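Local coordinates for aminotransferase, class III (Thermomicrobium roseum, PDB 6IO1), which catalyses (S)-enantioselective transamination as a thermostable, pyridoxal 5'-phosphate-dependent omega-transaminase, at the interface of chains A and B. Sequence-based numbering; all coordinates share one arbitrary frame. Chains: chain A/B, Aminotransferase, class III.

Contact 1: the interface of chains A and B. Residues chain A 60, 62-63, 289, 292, 294, 296; chain B 85, 323-324, 327.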
loop_
_atom_site.group_PDB
_atom_site.type_symbol
_atom_site.label_atom_id
_atom_site.label_comp_id
_atom_site.label_asym_id
_atom_site.label_seq_id
_atom_site.Cartn_x
_atom_site.Cartn_y
_atom_site.Cartn_z
ATOM N N LEU A 60 5.614 -9.834 -11.112
ATOM C CA LEU A 60 6.052 -10.144 -9.752
ATOM C C LEU A 60 5.112 -11.209 -9.175
ATOM O O LEU A 60 4.348 -10.950 -8.244
ATOM C CB LEU A 60 6.087 -8.886 -8.884
ATOM C CG LEU A 60 7.193 -7.880 -9.208
ATOM C CD1 LEU A 60 7.118 -6.681 -8.277
ATOM C CD2 LEU A 60 8.559 -8.541 -9.125
ATOM N N ASN A 62 2.452 -12.224 -10.368
ATOM C CA ASN A 62 1.077 -11.741 -10.284
ATOM C C ASN A 62 0.288 -11.706 -11.586
ATOM O O ASN A 62 -0.943 -11.685 -11.511
ATOM C CB ASN A 62 1.035 -10.336 -9.659
ATOM C CG ASN A 62 1.904 -9.334 -10.383
ATOM O OD1 ASN A 62 2.791 -9.697 -11.149
ATOM N ND2 ASN A 62 1.656 -8.055 -10.130
ATOM N N VAL A 63 0.916 -11.733 -12.759
ATOM C CA VAL A 63 0.140 -11.673 -13.996
ATOM C C VAL A 63 -0.335 -13.080 -14.340
ATOM O O VAL A 63 0.161 -13.707 -15.283
ATOM C CB VAL A 63 0.944 -11.043 -15.147
ATOM C CG1 VAL A 63 0.034 -10.759 -16.336
ATOM C CG2 VAL A 63 1.610 -9.760 -14.682
ATOM N N LYS A 289 -1.841 -9.439 -5.581
ATOM C CA LYS A 289 -1.278 -9.883 -6.849
ATOM C C LYS A 289 -2.327 -10.476 -7.787
ATOM O O LYS A 289 -3.162 -9.759 -8.361
ATOM C CB LYS A 289 -0.169 -10.914 -6.590
ATOM C CG LYS A 289 1.024 -10.406 -5.782
ATOM C CD LYS A 289 2.159 -11.430 -5.785
ATOM C CE LYS A 289 3.357 -10.970 -4.961
ATOM N NZ LYS A 289 3.921 -9.676 -5.425
ATOM N N THR A 292 -6.055 -9.596 -9.242
ATOM C CA THR A 292 -6.350 -8.791 -10.419
ATOM C C THR A 292 -5.449 -9.135 -11.591
ATOM O O THR A 292 -5.521 -8.466 -12.629
ATOM C CB THR A 292 -6.227 -7.295 -10.106
ATOM O OG1 THR A 292 -4.956 -7.030 -9.500
ATOM C CG2 THR A 292 -7.339 -6.853 -9.173
ATOM N N GLY A 294 -2.506 -8.449 -11.580
ATOM C CA GLY A 294 -1.652 -7.284 -11.615
ATOM C C GLY A 294 -2.174 -6.137 -12.447
ATOM O O GLY A 294 -1.486 -5.114 -12.562
ATOM N N VAL A 296 -4.657 -4.077 -11.875
ATOM C CA VAL A 296 -4.880 -2.935 -10.988
ATOM C C VAL A 296 -4.395 -3.339 -9.599
ATOM O O VAL A 296 -4.619 -4.484 -9.183
ATOM C CB VAL A 296 -6.361 -2.509 -10.961
ATOM C CG1 VAL A 296 -6.557 -1.293 -10.069
ATOM C CG2 VAL A 296 -6.879 -2.209 -12.363
ATOM N N PHE B 85 0.851 -4.475 -16.334
ATOM C CA PHE B 85 1.805 -4.459 -15.235
ATOM C C PHE B 85 3.203 -4.722 -15.767
ATOM O O PHE B 85 3.461 -5.769 -16.367
ATOM C CB PHE B 85 1.457 -5.486 -14.156
ATOM C CG PHE B 85 2.377 -5.434 -12.970
ATOM C CD1 PHE B 85 2.457 -4.288 -12.198
ATOM C CD2 PHE B 85 3.178 -6.515 -12.641
ATOM C CE1 PHE B 85 3.307 -4.223 -11.111
ATOM C CE2 PHE B 85 4.032 -6.457 -11.552
ATOM C CZ PHE B 85 4.095 -5.308 -10.786
ATOM N N THR B 323 5.258 -4.056 -4.289
ATOM C CA THR B 323 5.095 -4.808 -5.532
ATOM C C THR B 323 4.596 -3.927 -6.673
ATOM O O THR B 323 5.096 -4.017 -7.799
ATOM C CB THR B 323 4.138 -5.979 -5.309
ATOM O OG1 THR B 323 4.758 -6.952 -4.457
ATOM C CG2 THR B 323 3.768 -6.631 -6.634
ATOM N N TYR B 324 3.626 -3.058 -6.399
ATOM C CA TYR B 324 2.972 -2.279 -7.440
ATOM C C TYR B 324 3.610 -0.910 -7.646
ATOM O O TYR B 324 2.967 -0.013 -8.204
ATOM C CB TYR B 324 1.480 -2.152 -7.129
ATOM C CG TYR B 324 0.749 -3.440 -7.417
ATOM C CD1 TYR B 324 0.837 -4.036 -8.667
ATOM C CD2 TYR B 324 0.005 -4.081 -6.435
ATOM C CE1 TYR B 324 0.188 -5.219 -8.943
ATOM C CE2 TYR B 324 -0.650 -5.269 -6.703
ATOM C CZ TYR B 324 -0.554 -5.832 -7.959
ATOM O OH TYR B 324 -1.201 -7.012 -8.239
ATOM N N HIS B 327 3.153 1.312 -11.123
ATOM C CA HIS B 327 2.200 0.579 -11.941
ATOM C C HIS B 327 1.907 1.349 -13.230
ATOM O O HIS B 327 1.524 2.525 -13.168
ATOM C CB HIS B 327 0.910 0.342 -11.157
ATOM C CG HIS B 327 -0.009 -0.654 -11.790
ATOM N ND1 HIS B 327 -0.897 -0.315 -12.788
ATOM C CD2 HIS B 327 -0.179 -1.979 -11.568
ATOM C CE1 HIS B 327 -1.573 -1.388 -13.153
ATOM N NE2 HIS B 327 -1.158 -2.412 -12.428
HETATM O O HOH W 1 6.933 -9.094 -4.241
#
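A:Lys289 reaches B:Thr323 across the subunit boundary, where this class III (fold-type I) aminotransferase builds its active site; in this family it is the catalytic lysine that forms the internal aldimine. Here the cofactor is 4'-deoxy-4'-aminopyridoxal-5'-phosphate, which leaves the lysine amine to other partners. Among the polar contacts, NZ donates to the hydroxyl OG1 of B:Thr323 at 3.0 Å. The chain runs extended as far as CE and then bends (chi4 -58°), turning NZ also onto the carbonyl O of A:Leu60 at 3.1 Å. Water 1 bridges NZ and the threonine hydroxyl. Farther along, the imidazole NE2 of B:His327 donates to the backbone O of A:Gly294 at 2.7 Å, the acceptor lying close to the ring plane. The amide of A:Asn62 lies against two rings: ND2 sits 3.1 Å above one face of B:Phe85, toward the rim, with amide and ring planes 89° apart, and 3.4 Å from B:Tyr324 CE1. Its OD1 accepts from A:Leu60 N at 2.8 Å and helps hold the rotation of the amide. An alanine here would probably open a gap over the phenylalanine face and leave A:Leu60 N without the OD1 acceptor. Apolar packing comes from A:Leu60 CD1, 3.7 Å from B:Thr323 CG2, and B:Tyr324 CE1, 3.8 Å from A:Gly294 CA.

Contact 2: the interface of chains A and B. Residues chain A 23-24, 35, 405, 409; chain B 89-92.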
loop_
_atom_site.group_PDB
_atom_site.type_symbol
_atom_site.label_atom_id
_atom_site.label_comp_id
_atom_site.label_asym_id
_atom_site.label_seq_id
_atom_site.Cartn_x
_atom_site.Cartn_y
_atom_site.Cartn_z
ATOM N N LEU A 23 14.170 -2.278 -5.327
ATOM C CA LEU A 23 14.787 -3.599 -5.480
ATOM C C LEU A 23 15.760 -3.627 -6.656
ATOM O O LEU A 23 15.773 -4.560 -7.461
ATOM C CB LEU A 23 13.722 -4.687 -5.630
ATOM C CG LEU A 23 13.448 -5.548 -4.395
ATOM C CD1 LEU A 23 14.702 -6.300 -3.975
ATOM C CD2 LEU A 23 12.922 -4.695 -3.253
ATOM N N THR A 24 16.582 -2.586 -6.757
ATOM C CA THR A 24 17.503 -2.429 -7.871
ATOM C C THR A 24 18.832 -1.903 -7.352
ATOM O O THR A 24 18.880 -1.144 -6.381
ATOM C CB THR A 24 16.927 -1.471 -8.931
ATOM O OG1 THR A 24 15.693 -1.997 -9.433
ATOM C CG2 THR A 24 17.892 -1.273 -10.094
ATOM N N LEU A 35 15.764 -1.837 -18.223
ATOM C CA LEU A 35 15.113 -2.580 -19.295
ATOM C C LEU A 35 13.675 -2.079 -19.370
ATOM O O LEU A 35 12.868 -2.354 -18.476
ATOM C CB LEU A 35 15.170 -4.084 -19.039
ATOM C CG LEU A 35 14.374 -4.980 -19.994
ATOM C CD1 LEU A 35 14.706 -4.659 -21.443
ATOM C CD2 LEU A 35 14.632 -6.449 -19.696
ATOM N N GLU A 405 21.191 -12.584 -14.539
ATOM C CA GLU A 405 20.167 -11.656 -15.005
ATOM C C GLU A 405 20.475 -11.180 -16.418
ATOM O O GLU A 405 19.617 -11.229 -17.311
ATOM C CB GLU A 405 20.080 -10.476 -14.035
ATOM C CG GLU A 405 18.877 -9.569 -14.204
ATOM C CD GLU A 405 18.827 -8.488 -13.138
ATOM O OE1 GLU A 405 19.505 -7.452 -13.307
ATOM O OE2 GLU A 405 18.117 -8.677 -12.128
ATOM N N ARG A 409 18.301 -12.202 -19.789
ATOM C CA ARG A 409 17.683 -11.137 -20.570
ATOM C C ARG A 409 18.221 -11.103 -21.997
ATOM O O ARG A 409 17.472 -10.811 -22.938
ATOM C CB ARG A 409 17.872 -9.797 -19.864
ATOM C CG ARG A 409 16.936 -9.660 -18.680
ATOM C CD ARG A 409 17.288 -8.509 -17.768
ATOM N NE ARG A 409 16.501 -8.578 -16.540
ATOM C CZ ARG A 409 16.361 -7.579 -15.679
ATOM N NH1 ARG A 409 16.931 -6.407 -15.919
ATOM N NH2 ARG A 409 15.625 -7.744 -14.588
ATOM N N PHE B 89 10.908 -3.218 -10.258
ATOM C CA PHE B 89 11.947 -4.004 -9.620
ATOM C C PHE B 89 13.002 -4.413 -10.644
ATOM O O PHE B 89 12.760 -4.432 -11.854
ATOM C CB PHE B 89 11.359 -5.270 -8.989
ATOM C CG PHE B 89 10.594 -5.038 -7.711
ATOM C CD1 PHE B 89 9.781 -3.928 -7.548
ATOM C CD2 PHE B 89 10.670 -5.960 -6.678
ATOM C CE1 PHE B 89 9.077 -3.734 -6.374
ATOM C CE2 PHE B 89 9.969 -5.770 -5.504
ATOM C CZ PHE B 89 9.170 -4.657 -5.351
ATOM N N PHE B 90 14.190 -4.748 -10.135
ATOM C CA PHE B 90 15.248 -5.380 -10.925
ATOM C C PHE B 90 15.617 -4.563 -12.161
ATOM O O PHE B 90 15.968 -5.121 -13.204
ATOM C CB PHE B 90 14.856 -6.806 -11.330
ATOM C CG PHE B 90 14.007 -7.514 -10.310
ATOM C CD1 PHE B 90 14.401 -7.581 -8.983
ATOM C CD2 PHE B 90 12.814 -8.112 -10.680
ATOM C CE1 PHE B 90 13.619 -8.226 -8.045
ATOM C CE2 PHE B 90 12.031 -8.762 -9.745
ATOM C CZ PHE B 90 12.432 -8.817 -8.427
ATOM N N GLY B 91 15.536 -3.239 -12.062
ATOM C CA GLY B 91 15.889 -2.397 -13.185
ATOM C C GLY B 91 14.886 -2.370 -14.315
ATOM O O GLY B 91 15.219 -1.898 -15.404
ATOM N N LEU B 92 13.677 -2.876 -14.104
ATOM C CA LEU B 92 12.639 -2.828 -15.121
ATOM C C LEU B 92 11.828 -1.544 -14.977
ATOM O O LEU B 92 11.785 -0.929 -13.911
ATOM C CB LEU B 92 11.725 -4.048 -15.014
ATOM C CG LEU B 92 12.386 -5.422 -15.133
ATOM C CD1 LEU B 92 11.454 -6.508 -14.621
ATOM C CD2 LEU B 92 12.794 -5.697 -16.570
#
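B:Phe90 presents its backbone, more than its ring, to A:Leu23 and A:Arg409, and these three residues bury much of the surface in this patch. The ring packs on its own chain, B:Phe89 CB lying 3.4 Å above its centre. With CG anti to the carbonyl carbon (chi1 -76°) and the chain extended from CG to NE, A:Arg409 brings its guanidinium end-on to the carbonyl O of B:Phe90, NH2 at 3.0 Å and NH1 at 3.2 Å. That oxygen lies in the guanidinium plane, and NH1 is almost in line with the carbonyl bond (177°). The flat group is held between A:Glu405 CG on one face and B:Leu92 CD2 on the other; A:Glu405 OE2 forms a salt bridge with NH2 at 3.6 Å, which would help balance the arginine's charge. On the opposite flank, the carbonyl O of A:Leu23 accepts a hydrogen bond from B:Phe90 N at 3.1 Å, the donor well above the carbonyl plane, while A:Leu23 CB lies 3.5 Å from B:Phe89 CD2. A:Thr24 offers OG1 to B:Gly91 N at 2.9 Å. A:Leu35 N donates to B:Gly91 O, and A:Leu35 and B:Leu92 lie parallel, CD2 to CD2 at 3.7 Å. In the fold, turn 89-91 of chain B meets helix 400-410 of chain A, and strand 92-93 bridges strand 35-41 in parallel.

Contact 3: the interface of chains A and B. Residues chain A 101-102, 105, 113-115; chain B 17-20.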
loop_
_atom_site.group_PDB
_atom_site.type_symbol
_atom_site.label_atom_id
_atom_site.label_comp_id
_atom_site.label_asym_id
_atom_site.label_seq_id
_atom_site.Cartn_x
_atom_site.Cartn_y
_atom_site.Cartn_z
ATOM N N ALA A 101 -16.458 -8.974 -2.217
ATOM C CA ALA A 101 -16.418 -9.534 -0.869
ATOM C C ALA A 101 -17.259 -10.803 -0.779
ATOM O O ALA A 101 -16.812 -11.823 -0.237
ATOM C CB ALA A 101 -16.894 -8.494 0.145
ATOM N N ALA A 102 -18.476 -10.766 -1.330
ATOM C CA ALA A 102 -19.327 -11.955 -1.306
ATOM C C ALA A 102 -18.709 -13.099 -2.106
ATOM O O ALA A 102 -18.711 -14.261 -1.666
ATOM C CB ALA A 102 -20.719 -11.615 -1.838
ATOM N N ALA A 105 -15.967 -14.635 -0.212
ATOM C CA ALA A 105 -16.533 -15.470 0.843
ATOM C C ALA A 105 -16.909 -16.838 0.299
ATOM O O ALA A 105 -16.731 -17.859 0.975
ATOM C CB ALA A 105 -17.748 -14.784 1.467
ATOM N N ASP A 113 -15.186 -15.544 5.683
ATOM C CA ASP A 113 -16.272 -14.861 5.007
ATOM C C ASP A 113 -16.272 -13.350 5.172
ATOM O O ASP A 113 -17.179 -12.701 4.638
ATOM C CB ASP A 113 -17.624 -15.410 5.490
ATOM C CG ASP A 113 -17.897 -16.817 4.997
ATOM O OD1 ASP A 113 -17.215 -17.264 4.051
ATOM O OD2 ASP A 113 -18.800 -17.478 5.555
ATOM N N HIS A 114 -15.313 -12.752 5.881
ATOM C CA HIS A 114 -15.348 -11.307 6.063
ATOM C C HIS A 114 -14.053 -10.692 5.552
ATOM O O HIS A 114 -12.969 -11.148 5.906
ATOM C CB HIS A 114 -15.602 -10.977 7.530
ATOM C CG HIS A 114 -16.766 -11.723 8.106
ATOM N ND1 HIS A 114 -18.004 -11.147 8.292
ATOM C CD2 HIS A 114 -16.885 -13.009 8.517
ATOM C CE1 HIS A 114 -18.832 -12.041 8.804
ATOM N NE2 HIS A 114 -18.179 -13.179 8.949
ATOM N N PHE A 115 -14.159 -9.660 4.720
ATOM C CA PHE A 115 -12.994 -9.172 3.994
ATOM C C PHE A 115 -12.843 -7.664 4.113
ATOM O O PHE A 115 -13.829 -6.921 4.082
ATOM C CB PHE A 115 -13.072 -9.566 2.513
ATOM C CG PHE A 115 -13.159 -11.045 2.291
ATOM C CD1 PHE A 115 -14.385 -11.688 2.290
ATOM C CD2 PHE A 115 -12.015 -11.796 2.089
ATOM C CE1 PHE A 115 -14.466 -13.048 2.094
ATOM C CE2 PHE A 115 -12.090 -13.160 1.891
ATOM C CZ PHE A 115 -13.318 -13.787 1.891
ATOM N N ALA B 17 -22.965 -8.832 5.504
ATOM C CA ALA B 17 -22.525 -10.208 5.707
ATOM C C ALA B 17 -21.019 -10.372 5.513
ATOM O O ALA B 17 -20.387 -11.170 6.216
ATOM C CB ALA B 17 -23.287 -11.144 4.769
ATOM N N HIS B 18 -20.420 -9.641 4.566
ATOM C CA HIS B 18 -19.073 -9.978 4.116
ATOM C C HIS B 18 -18.050 -8.847 4.108
ATOM O O HIS B 18 -16.871 -9.132 3.874
ATOM C CB HIS B 18 -19.122 -10.569 2.696
ATOM C CG HIS B 18 -20.071 -11.716 2.548
ATOM N ND1 HIS B 18 -19.872 -12.933 3.164
ATOM C CD2 HIS B 18 -21.221 -11.837 1.842
ATOM C CE1 HIS B 18 -20.859 -13.751 2.849
ATOM N NE2 HIS B 18 -21.692 -13.110 2.048
ATOM N N HIS B 19 -18.432 -7.595 4.352
ATOM C CA HIS B 19 -17.513 -6.471 4.178
ATOM C C HIS B 19 -17.080 -5.932 5.537
ATOM O O HIS B 19 -17.894 -5.369 6.279
ATOM C CB HIS B 19 -18.138 -5.365 3.333
ATOM C CG HIS B 19 -17.165 -4.298 2.936
ATOM N ND1 HIS B 19 -17.558 -3.086 2.413
ATOM C CD2 HIS B 19 -15.812 -4.263 2.991
ATOM C CE1 HIS B 19 -16.490 -2.351 2.162
ATOM N NE2 HIS B 19 -15.418 -3.041 2.503
ATOM N N LEU B 20 -15.794 -6.096 5.850
ATOM C CA LEU B 20 -15.193 -5.573 7.077
ATOM C C LEU B 20 -14.679 -4.170 6.778
ATOM O O LEU B 20 -13.515 -3.972 6.429
ATOM C CB LEU B 20 -14.084 -6.499 7.561
ATOM C CG LEU B 20 -13.543 -6.318 8.980
ATOM C CD1 LEU B 20 -14.497 -6.918 9.996
ATOM C CD2 LEU B 20 -12.164 -6.950 9.101
#
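B:His18 packs its imidazole against A:Ala102 and A:Ala105, small residues of one helix of the partner subunit. A:Ala102 CA lies 3.7 Å from CD2, and the methyl CB of A:Ala105 lies alongside the ND1–CE1 edge, 3.3 Å from ND1 and 3.6 Å from CE1, so CD2 and CE1 both rest on the helix, while A:Ala101 CB approaches the histidine's CB. On its own side, the methyl CB of B:Ala17 sits 3.6 Å above one face of the imidazole, toward the rim. With CG anti to the carbonyl carbon (chi1 -53°), the ring is directed toward the backbone of A:Asp113. There ND1 donates to the carbonyl O of A:Asp113 at 3.1 Å, meeting a lone pair of that oxygen in the carbonyl plane; the oxygen is also only 3° out of the imidazole plane. This bond helps fix the rotation of the ring. The carboxylate of A:Asp113 stands farther off and could at most favour a positive charge on the histidine through space. Backbone bonds follow: A:Phe115 N donates to B:His18 O at 2.9 Å, and B:Leu20 N donates to A:Phe115 O at 2.8 Å. At the rim, the carbonyl O of B:Ala17 stands above the plane of the A:His114 ring near ND1 and CE1, a polar contact but not an in-plane hydrogen bond. Within the fold, the C-terminal end of chain B's helix 8-18 and the loop after it lie against helix 95-107 and strand 112-118 of chain A, pairing beside that strand through a parallel bridge between A:Phe115 and B:His19.

Measured between the centres of their C-alpha atoms, contact 1 lies about 15 Å from contact 2 and 23 Å from contact 3, while contacts 2 and 3 are about 37 Å apart. No residue is shared. Contacts 1 and 2 are nonetheless joined through a short stretch of chain B, from B:Phe85 to the turn at 89-91, which would tie the active-site packing to contact 2. Contact 2 uses the turn just before helix 95-107, contact 3 that helix and strand 112-118 of the other chain. Two-fold symmetry repeats all three, so residues 17-20 and 23-24, close in sequence, both reach the partner, consistent with a dimer whose catalytic centres draw on both subunits.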